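Local coordinates for putative diflavin flavoprotein A 3 (Nostoc sp., PDB 3FNI) that probably carries electrons from NADH to oxygen, reducing it to water, and is represented here by its flavodoxin-like, probably FMN-binding domain, at residues Val9-Glu14 against Val36-Leu41; Asp19-Ala24 against Gly91-Gly96; Thr5-Phe10 against Gly59-Met64. All blocks are in the same frame, centred on the assembly; numbering follows the deposited sequence.

Contact 1: Val9-Glu14 against Val36-Leu41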
ATOM      1  N   VAL A   9       0.655  -5.023  -0.272  1.00 15.16           N
ATOM      2  CA  VAL A   9       1.508  -4.003   0.321  1.00 13.76           C
ATOM      3  C   VAL A   9       2.703  -3.818  -0.612  1.00 25.15           C
ATOM      4  O   VAL A   9       3.520  -4.724  -0.782  1.00 10.82           O
ATOM      5  CB  VAL A   9       1.990  -4.446   1.717  1.00 17.71           C
ATOM      6  CG1 VAL A   9       2.892  -3.389   2.318  1.00 16.04           C
ATOM      7  CG2 VAL A   9       0.787  -4.693   2.621  1.00 10.30           C
ATOM      8  N   PHE A  10       2.794  -2.641  -1.225  1.00 23.32           N
ATOM      9  CA  PHE A  10       3.872  -2.359  -2.163  1.00 18.05           C
ATOM     10  C   PHE A  10       4.721  -1.181  -1.721  1.00 20.85           C
ATOM     11  O   PHE A  10       4.209  -0.082  -1.514  1.00 27.23           O
ATOM     12  CB  PHE A  10       3.298  -2.050  -3.545  1.00 21.44           C
ATOM     13  CG  PHE A  10       2.257  -3.021  -4.007  1.00 18.44           C
ATOM     14  CD1 PHE A  10       0.987  -3.033  -3.434  1.00 33.42           C
ATOM     15  CD2 PHE A  10       2.532  -3.905  -5.043  1.00 17.86           C
ATOM     16  CE1 PHE A  10       0.002  -3.909  -3.891  1.00 19.17           C
ATOM     17  CE2 PHE A  10       1.560  -4.786  -5.509  1.00 21.27           C
ATOM     18  CZ  PHE A  10       0.291  -4.788  -4.932  1.00 27.50           C
ATOM     19  N   TYR A  11       6.022  -1.408  -1.590  1.00 17.36           N
ATOM     20  CA  TYR A  11       6.926  -0.348  -1.179  1.00 18.86           C
ATOM     21  C   TYR A  11       8.376  -0.724  -1.471  1.00 20.73           C
ATOM     22  O   TYR A  11       8.665  -1.863  -1.830  1.00 22.05           O
ATOM     23  CB  TYR A  11       6.755  -0.048   0.314  1.00 15.27           C
ATOM     24  CG  TYR A  11       7.263  -1.136   1.238  1.00 17.85           C
ATOM     25  CD1 TYR A  11       6.498  -2.271   1.507  1.00 16.32           C
ATOM     26  CD2 TYR A  11       8.515  -1.025   1.848  1.00 20.02           C
ATOM     27  CE1 TYR A  11       6.966  -3.271   2.365  1.00 20.93           C
ATOM     28  CE2 TYR A  11       8.994  -2.019   2.708  1.00 23.61           C
ATOM     29  CZ  TYR A  11       8.216  -3.137   2.963  1.00 21.01           C
ATOM     30  OH  TYR A  11       8.679  -4.110   3.824  1.00 19.81           O
ATOM     31  N   VAL A  12       9.283   0.237  -1.318  1.00 19.57           N
ATOM     32  CA  VAL A  12      10.703  -0.012  -1.561  1.00 21.76           C
ATOM     33  C   VAL A  12      11.388  -0.375  -0.239  1.00 16.80           C
ATOM     34  O   VAL A  12      11.556   0.465   0.648  1.00 15.43           O
ATOM     35  CB  VAL A  12      11.374   1.235  -2.234  1.00 28.91           C
ATOM     36  CG1 VAL A  12      10.862   2.516  -1.588  1.00 28.19           C
ATOM     37  CG2 VAL A  12      12.899   1.150  -2.124  1.00 18.17           C
ATOM     38  N   SER A  13      11.769  -1.642  -0.102  1.00 14.82           N
ATOM     39  CA  SER A  13      12.400  -2.091   1.130  1.00 21.36           C
ATOM     40  C   SER A  13      13.702  -1.364   1.419  1.00 20.85           C
ATOM     41  O   SER A  13      14.420  -0.949   0.507  1.00 21.14           O
ATOM     42  CB  SER A  13      12.647  -3.608   1.103  1.00 30.58           C
ATOM     43  OG  SER A  13      13.683  -3.953   0.204  1.00 39.84           O
ATOM     44  N   GLU A  14      13.975  -1.206   2.710  1.00 22.17           N
ATOM     45  CA  GLU A  14      15.175  -0.546   3.214  1.00 21.94           C
ATOM     46  C   GLU A  14      15.289   0.937   2.884  1.00 22.84           C
ATOM     47  O   GLU A  14      16.302   1.557   3.204  1.00 30.92           O
ATOM     48  CB  GLU A  14      16.429  -1.270   2.721  1.00 21.73           C
ATOM     49  CG  GLU A  14      16.393  -2.786   2.885  1.00 25.91           C
ATOM     50  CD  GLU A  14      17.783  -3.387   2.953  1.00 26.36           C
ATOM     51  OE1 GLU A  14      17.973  -4.516   2.455  1.00 33.26           O
ATOM     52  OE2 GLU A  14      18.679  -2.728   3.519  1.00 26.07           O
ATOM     53  N   VAL A  36      -1.936 -11.059   3.366  1.00 18.66           N
ATOM     54  CA  VAL A  36      -1.172  -9.963   2.789  1.00 22.62           C
ATOM     55  C   VAL A  36      -0.060 -10.451   1.856  1.00 16.24           C
ATOM     56  O   VAL A  36       0.542 -11.497   2.094  1.00 13.63           O
ATOM     57  CB  VAL A  36      -0.549  -9.094   3.916  1.00 29.81           C
ATOM     58  CG1 VAL A  36       0.443  -9.911   4.710  1.00 33.60           C
ATOM     59  CG2 VAL A  36       0.114  -7.872   3.332  1.00 35.04           C
ATOM     60  N   ASP A  37       0.181  -9.701   0.782  1.00 12.48           N
ATOM     61  CA  ASP A  37       1.240 -10.024  -0.169  1.00 13.34           C
ATOM     62  C   ASP A  37       2.161  -8.813  -0.272  1.00 14.55           C
ATOM     63  O   ASP A  37       1.728  -7.711  -0.612  1.00 21.24           O
ATOM     64  CB  ASP A  37       0.669 -10.376  -1.551  1.00 17.06           C
ATOM     65  CG  ASP A  37      -0.102 -11.694  -1.553  1.00 27.30           C
ATOM     66  OD1 ASP A  37      -1.276 -11.711  -1.131  1.00 25.00           O
ATOM     67  OD2 ASP A  37       0.470 -12.719  -1.967  1.00 28.00           O
ATOM     68  N   VAL A  38       3.434  -9.021   0.029  1.00 10.90           N
ATOM     69  CA  VAL A  38       4.399  -7.932  -0.002  1.00 15.51           C
ATOM     70  C   VAL A  38       5.245  -7.941  -1.270  1.00 22.57           C
ATOM     71  O   VAL A  38       5.787  -8.975  -1.675  1.00 17.77           O
ATOM     72  CB  VAL A  38       5.337  -7.997   1.223  1.00 15.22           C
ATOM     73  CG1 VAL A  38       6.170  -6.733   1.309  1.00 16.55           C
ATOM     74  CG2 VAL A  38       4.520  -8.189   2.490  1.00 18.85           C
ATOM     75  N   VAL A  39       5.361  -6.772  -1.884  1.00 18.57           N
ATOM     76  CA  VAL A  39       6.131  -6.625  -3.102  1.00 16.34           C
ATOM     77  C   VAL A  39       7.121  -5.477  -2.964  1.00 17.00           C
ATOM     78  O   VAL A  39       6.751  -4.374  -2.570  1.00 22.80           O
ATOM     79  CB  VAL A  39       5.196  -6.351  -4.301  1.00 22.21           C
ATOM     80  CG1 VAL A  39       6.001  -6.222  -5.582  1.00 10.21           C
ATOM     81  CG2 VAL A  39       4.184  -7.474  -4.426  1.00 18.64           C
ATOM     82  N   ASP A  40       8.386  -5.749  -3.266  1.00 21.40           N
ATOM     83  CA  ASP A  40       9.418  -4.725  -3.195  1.00 19.62           C
ATOM     84  C   ASP A  40       9.451  -4.009  -4.540  1.00 17.06           C
ATOM     85  O   ASP A  40       9.705  -4.625  -5.574  1.00 19.89           O
ATOM     86  CB  ASP A  40      10.780  -5.360  -2.889  1.00 29.77           C
ATOM     87  CG  ASP A  40      11.936  -4.372  -3.011  1.00 32.45           C
ATOM     88  OD1 ASP A  40      11.751  -3.179  -2.705  1.00 34.32           O
ATOM     89  OD2 ASP A  40      13.040  -4.797  -3.401  1.00 48.99           O
ATOM     90  N   LEU A  41       9.160  -2.712  -4.508  1.00 18.51           N
ATOM     91  CA  LEU A  41       9.135  -1.873  -5.701  1.00 27.42           C
ATOM     92  C   LEU A  41      10.532  -1.620  -6.250  1.00 34.42           C
ATOM     93  O   LEU A  41      10.690  -1.201  -7.398  1.00 32.14           O
ATOM     94  CB  LEU A  41       8.480  -0.531  -5.383  1.00 23.59           C
ATOM     95  CG  LEU A  41       6.989  -0.537  -5.056  1.00 20.73           C
ATOM     96  CD1 LEU A  41       6.544   0.873  -4.700  1.00 18.59           C
ATOM     97  CD2 LEU A  41       6.208  -1.072  -6.246  1.00 17.53           C
TER
HETATM   98  O   HOH W   1      14.548  -2.149  -2.319  1.00 15.97           O
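Asp40 has CG anti to its backbone N (chi1 171°), and this brings its carboxylate up to the backbone of Ser13. Tyr11 has CG in the crowded position between backbone N and carbonyl carbon (chi1 70°), which sets its ring beside Val38. The two strands are the first and last elements of a beta-alpha-beta unit of the flavodoxin-like fold, with helix 18-31 as the crossover. They run parallel, and strand 35-40 is at the border of the sheet.

Four backbone bonds join them. Val9 N donates to Asp37 O at 2.9 Å, almost straight at 176°. Val39 N to Val9 O and Tyr11 N to Val39 O follow. Leu41 N reaches Tyr11 O at 2.9 Å, from well above the carbonyl plane.

On the face of Val9 and Tyr11, Val9 CG2 presses on Val36 CG2 at 3.3 Å, tighter than usual. Further along, Tyr11 CE1 meets Val38 CG1 at 3.7 Å, the side chains crossing obliquely. Helix 18-31 covers the Tyr11 ring through Asp19 and Ala22. On the other face Phe10 and Val39 lie side by side, with Phe10 CD2 3.7 Å from Val39 CB. Helix 47-55 packs there with Leu50 and Leu53.

After the strand, Ser13 N donates to Asp40 OD1 at 3.0 Å, from above the carboxylate plane. Asp40 OD1 also accepts from Gly42 N, so it binds both its own following loop and the loop after strand 6-11. An alanine at Asp40 would remove this acceptor and would probably loosen the loop at Ser13. The loop after the first strand probably corresponds to the phosphate-binding loop of flavodoxins. A water lies between the same groups, 3.1 Å from Ser13 O and 3.0 Å from Asp40 OD1.

Contact 2: Asp19-Ala24 against Gly91-Gly96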
ATOM      1  N   ASP A  19      10.391  -0.154   5.906  1.00 20.18           N
ATOM      2  CA  ASP A  19      10.342  -1.494   6.452  1.00 15.63           C
ATOM      3  C   ASP A  19       9.527  -1.536   7.752  1.00 21.28           C
ATOM      4  O   ASP A  19       8.627  -2.358   7.903  1.00 13.40           O
ATOM      5  CB  ASP A  19      11.776  -1.996   6.679  1.00 22.83           C
ATOM      6  CG  ASP A  19      12.474  -2.427   5.383  1.00 28.30           C
ATOM      7  OD1 ASP A  19      12.097  -1.959   4.285  1.00 29.06           O
ATOM      8  OD2 ASP A  19      13.425  -3.231   5.468  1.00 34.50           O
ATOM      9  N   ARG A  20       9.827  -0.634   8.681  1.00 19.59           N
ATOM     10  CA  ARG A  20       9.112  -0.608   9.953  1.00 19.51           C
ATOM     11  C   ARG A  20       7.694  -0.051   9.812  1.00 18.51           C
ATOM     12  O   ARG A  20       6.770  -0.509  10.486  1.00 22.76           O
ATOM     13  CB  ARG A  20       9.907   0.201  10.982  1.00 18.27           C
ATOM     14  CG  ARG A  20      11.313  -0.352  11.237  1.00 23.62           C
ATOM     15  CD  ARG A  20      12.053   0.477  12.269  1.00 37.76           C
ATOM     16  NE  ARG A  20      11.418   0.402  13.583  1.00 40.67           N
ATOM     17  CZ  ARG A  20      11.763   1.148  14.628  1.00 49.02           C
ATOM     18  NH1 ARG A  20      12.744   2.035  14.517  1.00 45.36           N
ATOM     19  NH2 ARG A  20      11.128   1.007  15.787  1.00 46.35           N
ATOM     20  N   LEU A  21       7.518   0.929   8.934  1.00 17.43           N
ATOM     21  CA  LEU A  21       6.200   1.513   8.721  1.00 13.39           C
ATOM     22  C   LEU A  21       5.249   0.485   8.108  1.00 15.88           C
ATOM     23  O   LEU A  21       4.098   0.345   8.547  1.00 13.29           O
ATOM     24  CB  LEU A  21       6.304   2.746   7.819  1.00 13.41           C
ATOM     25  CG  LEU A  21       6.976   3.952   8.476  1.00  8.37           C
ATOM     26  CD1 LEU A  21       7.230   5.010   7.440  1.00 15.14           C
ATOM     27  CD2 LEU A  21       6.111   4.490   9.598  1.00 10.83           C
ATOM     28  N   ALA A  22       5.737  -0.240   7.105  1.00  5.59           N
ATOM     29  CA  ALA A  22       4.937  -1.264   6.446  1.00 10.36           C
ATOM     30  C   ALA A  22       4.667  -2.423   7.402  1.00 15.05           C
ATOM     31  O   ALA A  22       3.563  -2.963   7.431  1.00 16.73           O
ATOM     32  CB  ALA A  22       5.644  -1.771   5.194  1.00  9.42           C
ATOM     33  N   GLN A  23       5.670  -2.800   8.189  1.00  7.59           N
ATOM     34  CA  GLN A  23       5.493  -3.895   9.126  1.00 12.01           C
ATOM     35  C   GLN A  23       4.388  -3.612  10.146  1.00 11.37           C
ATOM     36  O   GLN A  23       3.618  -4.504  10.497  1.00 17.57           O
ATOM     37  CB  GLN A  23       6.803  -4.197   9.857  1.00 12.16           C
ATOM     38  CG  GLN A  23       6.695  -5.395  10.780  1.00 11.55           C
ATOM     39  CD  GLN A  23       6.220  -6.634  10.041  1.00 22.03           C
ATOM     40  OE1 GLN A  23       5.273  -7.300  10.462  1.00 26.54           O
ATOM     41  NE2 GLN A  23       6.877  -6.947   8.931  1.00 23.40           N
ATOM     42  N   ALA A  24       4.311  -2.372  10.616  1.00 16.73           N
ATOM     43  CA  ALA A  24       3.305  -1.974  11.592  1.00 18.72           C
ATOM     44  C   ALA A  24       1.918  -2.078  10.971  1.00 18.35           C
ATOM     45  O   ALA A  24       0.989  -2.603  11.585  1.00 17.74           O
ATOM     46  CB  ALA A  24       3.573  -0.536  12.063  1.00 20.38           C
ATOM     47  N   GLY A  91      -4.393   2.690   0.640  1.00 13.91           N
ATOM     48  CA  GLY A  91      -3.814   3.606   1.610  1.00 14.64           C
ATOM     49  C   GLY A  91      -2.362   3.857   1.234  1.00 13.88           C
ATOM     50  O   GLY A  91      -1.708   2.966   0.697  1.00 14.59           O
ATOM     51  N   ILE A  92      -1.846   5.048   1.526  1.00 15.43           N
ATOM     52  CA  ILE A  92      -0.472   5.390   1.161  1.00 16.62           C
ATOM     53  C   ILE A  92       0.320   6.034   2.301  1.00 18.33           C
ATOM     54  O   ILE A  92      -0.202   6.873   3.035  1.00 16.41           O
ATOM     55  CB  ILE A  92      -0.466   6.351  -0.067  1.00 17.21           C
ATOM     56  CG1 ILE A  92      -1.137   5.650  -1.264  1.00 22.28           C
ATOM     57  CG2 ILE A  92       0.965   6.782  -0.400  1.00 11.22           C
ATOM     58  CD1 ILE A  92      -1.333   6.522  -2.503  1.00 19.44           C
ATOM     59  N   PHE A  93       1.586   5.643   2.444  1.00 15.41           N
ATOM     60  CA  PHE A  93       2.425   6.210   3.489  1.00  8.52           C
ATOM     61  C   PHE A  93       3.735   6.771   2.973  1.00 14.64           C
ATOM     62  O   PHE A  93       4.263   6.315   1.953  1.00 13.19           O
ATOM     63  CB  PHE A  93       2.705   5.173   4.586  1.00 11.17           C
ATOM     64  CG  PHE A  93       3.537   3.997   4.137  1.00 17.57           C
ATOM     65  CD1 PHE A  93       4.928   4.045   4.183  1.00 22.31           C
ATOM     66  CD2 PHE A  93       2.926   2.826   3.697  1.00 16.18           C
ATOM     67  CE1 PHE A  93       5.695   2.943   3.807  1.00 11.90           C
ATOM     68  CE2 PHE A  93       3.685   1.719   3.317  1.00 10.42           C
ATOM     69  CZ  PHE A  93       5.069   1.778   3.374  1.00 12.66           C
ATOM     70  N   GLU A  94       4.230   7.789   3.681  1.00 15.78           N
ATOM     71  CA  GLU A  94       5.501   8.434   3.376  1.00 14.75           C
ATOM     72  C   GLU A  94       6.537   7.580   4.086  1.00 15.29           C
ATOM     73  O   GLU A  94       6.197   6.841   5.006  1.00 18.93           O
ATOM     74  CB  GLU A  94       5.565   9.860   3.940  1.00 12.62           C
ATOM     75  CG  GLU A  94       4.627  10.857   3.306  1.00 16.69           C
ATOM     76  CD  GLU A  94       5.014  12.304   3.623  1.00 17.18           C
ATOM     77  OE1 GLU A  94       5.647  12.544   4.668  1.00 27.02           O
ATOM     78  OE2 GLU A  94       4.676  13.201   2.833  1.00 13.58           O
ATOM     79  N   THR A  95       7.798   7.694   3.689  1.00 16.74           N
ATOM     80  CA  THR A  95       8.838   6.870   4.296  1.00 15.77           C
ATOM     81  C   THR A  95       9.733   7.568   5.309  1.00 13.15           C
ATOM     82  O   THR A  95      10.331   6.911   6.156  1.00 15.95           O
ATOM     83  CB  THR A  95       9.754   6.279   3.219  1.00 19.79           C
ATOM     84  OG1 THR A  95      10.535   7.333   2.642  1.00 18.82           O
ATOM     85  CG2 THR A  95       8.924   5.600   2.129  1.00 17.16           C
ATOM     86  N   GLY A  96       9.824   8.888   5.222  1.00 18.78           N
ATOM     87  CA  GLY A  96      10.688   9.611   6.130  1.00 13.81           C
ATOM     88  C   GLY A  96      12.131   9.434   5.681  1.00 25.52           C
ATOM     89  O   GLY A  96      13.056   9.643   6.460  1.00 27.76           O
TER
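Helix 18-31, the crossover helix of the first beta-alpha-beta unit, meets the C-terminal end of strand 89-93 and the loop that follows it. The contact is small and buried, made largely by apolar side chains. No hydrogen bond crosses it, and the closest CA atoms, Leu21 CA and Thr95 CA, are 7.4 Å apart.

Phe93 carries the strand side. Its CG sits in the crowded position between backbone N and carbonyl carbon (chi1 66°), and chi2 of 88° turns the ring across the CA-CB-CG plane. The ring reaches the helix with its outer atoms. Phe93 CE1 lies 4.1 Å from Leu21 CB, and Phe93 CZ lies 4.0 Å from Ala22 CB. Two successive helix residues thus share one ring. Phe93 also touches Tyr11 and Ile122.

In the flavodoxin-like fold a parallel sheet is packed between helices. Here Leu21 and Ala22 form part of the inner surface of one helical layer. Helix 130-152 adjoins them on this side, with Tyr133 and Cys136 against Leu21. In flavodoxins the loop after the fourth strand helps to hold the FMN ring, and the loop at Glu94 to Gly96 probably corresponds to it.

Leu21 has CG anti to its carbonyl carbon, beside the backbone N (chi1 -70°). From there its CD1 branch points to the loop. Leu21 CD1 is close to Glu94 O at 3.2 Å and lies 3.9 Å from Thr95 O, so one methyl lies against two successive carbonyl oxygens. The polar ends of these loop residues are used elsewhere. Glu94 OE1 accepts from Ile124 N, and Thr95 OG1 is hydrogen-bonded to Asp100 OD1.

Contact 3: Thr5-Phe10 against Gly59-Met64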
ATOM      1  N   THR A   5      -8.125 -14.393   0.363  1.00 17.52           N
ATOM      2  CA  THR A   5      -8.424 -12.968   0.466  1.00 14.75           C
ATOM      3  C   THR A   5      -7.191 -12.271   1.022  1.00 20.80           C
ATOM      4  O   THR A   5      -6.759 -12.553   2.137  1.00 21.20           O
ATOM      5  CB  THR A   5      -9.605 -12.745   1.411  1.00 21.44           C
ATOM      6  OG1 THR A   5     -10.745 -13.444   0.895  1.00 20.59           O
ATOM      7  CG2 THR A   5      -9.916 -11.254   1.555  1.00 18.60           C
ATOM      8  N   SER A   6      -6.639 -11.345   0.249  1.00 24.44           N
ATOM      9  CA  SER A   6      -5.429 -10.662   0.662  1.00 21.62           C
ATOM     10  C   SER A   6      -5.417  -9.181   0.314  1.00 20.31           C
ATOM     11  O   SER A   6      -6.227  -8.697  -0.477  1.00 18.40           O
ATOM     12  CB  SER A   6      -4.227 -11.354   0.006  1.00 19.74           C
ATOM     13  OG  SER A   6      -3.009 -10.721   0.337  1.00 25.87           O
ATOM     14  N   ILE A   7      -4.484  -8.468   0.930  1.00 18.60           N
ATOM     15  CA  ILE A   7      -4.312  -7.050   0.695  1.00 19.32           C
ATOM     16  C   ILE A   7      -2.862  -6.893   0.271  1.00 14.53           C
ATOM     17  O   ILE A   7      -1.963  -7.445   0.904  1.00 12.97           O
ATOM     18  CB  ILE A   7      -4.618  -6.242   1.976  1.00 19.61           C
ATOM     19  CG1 ILE A   7      -4.059  -4.825   1.865  1.00 32.33           C
ATOM     20  CG2 ILE A   7      -4.057  -6.962   3.178  1.00 39.08           C
ATOM     21  CD1 ILE A   7      -2.577  -4.717   2.170  1.00 28.75           C
ATOM     22  N   GLY A   8      -2.640  -6.162  -0.814  1.00 13.04           N
ATOM     23  CA  GLY A   8      -1.290  -5.973  -1.311  1.00 11.27           C
ATOM     24  C   GLY A   8      -0.572  -4.780  -0.720  1.00 10.83           C
ATOM     25  O   GLY A   8      -1.108  -3.672  -0.674  1.00 14.42           O
ATOM     26  N   VAL A   9       0.655  -5.023  -0.272  1.00 15.16           N
ATOM     27  CA  VAL A   9       1.508  -4.003   0.321  1.00 13.76           C
ATOM     28  C   VAL A   9       2.703  -3.818  -0.612  1.00 25.15           C
ATOM     29  O   VAL A   9       3.520  -4.724  -0.782  1.00 10.82           O
ATOM     30  CB  VAL A   9       1.990  -4.446   1.717  1.00 17.71           C
ATOM     31  CG1 VAL A   9       2.892  -3.389   2.318  1.00 16.04           C
ATOM     32  CG2 VAL A   9       0.787  -4.693   2.621  1.00 10.30           C
ATOM     33  N   PHE A  10       2.794  -2.641  -1.225  1.00 23.32           N
ATOM     34  CA  PHE A  10       3.872  -2.359  -2.163  1.00 18.05           C
ATOM     35  C   PHE A  10       4.721  -1.181  -1.721  1.00 20.85           C
ATOM     36  O   PHE A  10       4.209  -0.082  -1.514  1.00 27.23           O
ATOM     37  CB  PHE A  10       3.298  -2.050  -3.545  1.00 21.44           C
ATOM     38  CG  PHE A  10       2.257  -3.021  -4.007  1.00 18.44           C
ATOM     39  CD1 PHE A  10       0.987  -3.033  -3.434  1.00 33.42           C
ATOM     40  CD2 PHE A  10       2.532  -3.905  -5.043  1.00 17.86           C
ATOM     41  CE1 PHE A  10       0.002  -3.909  -3.891  1.00 19.17           C
ATOM     42  CE2 PHE A  10       1.560  -4.786  -5.509  1.00 21.27           C
ATOM     43  CZ  PHE A  10       0.291  -4.788  -4.932  1.00 27.50           C
ATOM     44  N   GLY A  59      -7.539  -5.156  -1.019  1.00 13.44           N
ATOM     45  CA  GLY A  59      -7.000  -3.933  -0.444  1.00 15.18           C
ATOM     46  C   GLY A  59      -5.584  -3.636  -0.917  1.00 16.12           C
ATOM     47  O   GLY A  59      -4.874  -4.538  -1.359  1.00 13.47           O
ATOM     48  N   LEU A  60      -5.164  -2.375  -0.824  1.00 17.51           N
ATOM     49  CA  LEU A  60      -3.824  -1.989  -1.261  1.00 17.87           C
ATOM     50  C   LEU A  60      -3.143  -0.978  -0.340  1.00 19.54           C
ATOM     51  O   LEU A  60      -3.782  -0.091   0.225  1.00 15.50           O
ATOM     52  CB  LEU A  60      -3.883  -1.423  -2.681  1.00 27.62           C
ATOM     53  CG  LEU A  60      -4.492  -2.339  -3.745  1.00 28.80           C
ATOM     54  CD1 LEU A  60      -4.858  -1.530  -4.969  1.00 24.59           C
ATOM     55  CD2 LEU A  60      -3.513  -3.448  -4.090  1.00 28.98           C
ATOM     56  N   VAL A  61      -1.834  -1.129  -0.187  1.00 15.84           N
ATOM     57  CA  VAL A  61      -1.062  -0.229   0.644  1.00 13.95           C
ATOM     58  C   VAL A  61       0.193   0.091  -0.142  1.00 23.95           C
ATOM     59  O   VAL A  61       0.922  -0.809  -0.566  1.00 18.43           O
ATOM     60  CB  VAL A  61      -0.709  -0.876   1.995  1.00 16.86           C
ATOM     61  CG1 VAL A  61       0.053   0.110   2.876  1.00  5.80           C
ATOM     62  CG2 VAL A  61      -1.989  -1.320   2.692  1.00 18.36           C
ATOM     63  N   ILE A  62       0.427   1.385  -0.347  1.00 29.57           N
ATOM     64  CA  ILE A  62       1.576   1.841  -1.110  1.00 26.83           C
ATOM     65  C   ILE A  62       2.518   2.725  -0.305  1.00 24.46           C
ATOM     66  O   ILE A  62       2.083   3.594   0.446  1.00 12.97           O
ATOM     67  CB  ILE A  62       1.131   2.630  -2.361  1.00 23.74           C
ATOM     68  CG1 ILE A  62       0.078   1.835  -3.139  1.00 24.09           C
ATOM     69  CG2 ILE A  62       2.340   2.932  -3.240  1.00 17.82           C
ATOM     70  CD1 ILE A  62       0.517   0.452  -3.544  1.00 34.65           C
ATOM     71  N   GLY A  63       3.815   2.479  -0.472  1.00 20.79           N
ATOM     72  CA  GLY A  63       4.828   3.268   0.203  1.00 19.17           C
ATOM     73  C   GLY A  63       5.502   4.108  -0.866  1.00 19.06           C
ATOM     74  O   GLY A  63       5.730   3.624  -1.970  1.00 18.69           O
HETATM   75  N   MSE A  64       5.811   5.363  -0.559  1.00 14.64           N
HETATM   76  CA  MSE A  64       6.445   6.235  -1.538  1.00 16.72           C
HETATM   77  C   MSE A  64       7.869   5.805  -1.883  1.00 23.64           C
HETATM   78  O   MSE A  64       8.599   5.276  -1.043  1.00 23.86           O
HETATM   79  CB  MSE A  64       6.451   7.680  -1.036  1.00 17.86           C
HETATM   80  CG  MSE A  64       5.066   8.239  -0.730  1.00 18.79           C
HETATM   81 SE   MSE A  64       3.785   7.928  -2.155  1.00 34.35          SE
HETATM   82  CE  MSE A  64       4.668   8.926  -3.563  1.00 11.99           C
TER
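Strands 6-10 and 59-63 run parallel, their axes 4.4 Å apart at closest approach and 13° from parallel. Four backbone bonds hold them. Phe10 N to Val61 O is the straightest, at 2.7 Å and 174°. Gly63 N to Phe10 O, at 2.8 Å, carries the pairing to the end of the strand. This joins the first and third strands of the flavodoxin-like sheet.

On the face of Ile7, Val9 and Val61, Ile7 CD1 crosses Val61 CG2 obliquely at 3.5 Å, a tight fit. Val9 and Val61 point the same way. Helices 18-31 and 130-152 cover this face.

On the opposite face Phe10 lies against two neighbours. Its CD1 is 3.5 Å from Ile62 CD1, and its CE1 is 3.6 Å from Leu60 CD2. Val61 O sits in plane at the ring edge. Glycines make room for these side chains: a CB on Gly8 would run into Phe10 CE1, and one on Gly59 would crowd Ile7 CG1.

The side chains that meet are apolar, while four backbone N-H groups find carbonyl acceptors across the pair. The backbone polar groups that pair here are therefore satisfied in a buried, hydrocarbon-lined part of the domain.

Overall arrangement
Contacts 1 and 3 share Val9 and Phe10, since strand 6-11 has strand 35-40 on one flank and strand 57-63 on the other. Their centres are about 8 Å apart. Ser6 OG joins them through a probable hydrogen bond of 2.5 Å to Asp37 OD1. Contact 2 adds helix 18-31 and strand 89-93, which pairs with strand 57-63: Gly91 O lies 2.9 Å from Ile62 N. Its centre is about 10 Å from contact 1, and Asp19 OD1 comes 2.6 Å from Glu14 N. The loops after strands 6-11 and 89-93 both leave the C-terminal edge of the sheet, where flavodoxins bind FMN; the cofactor site here is probably there too.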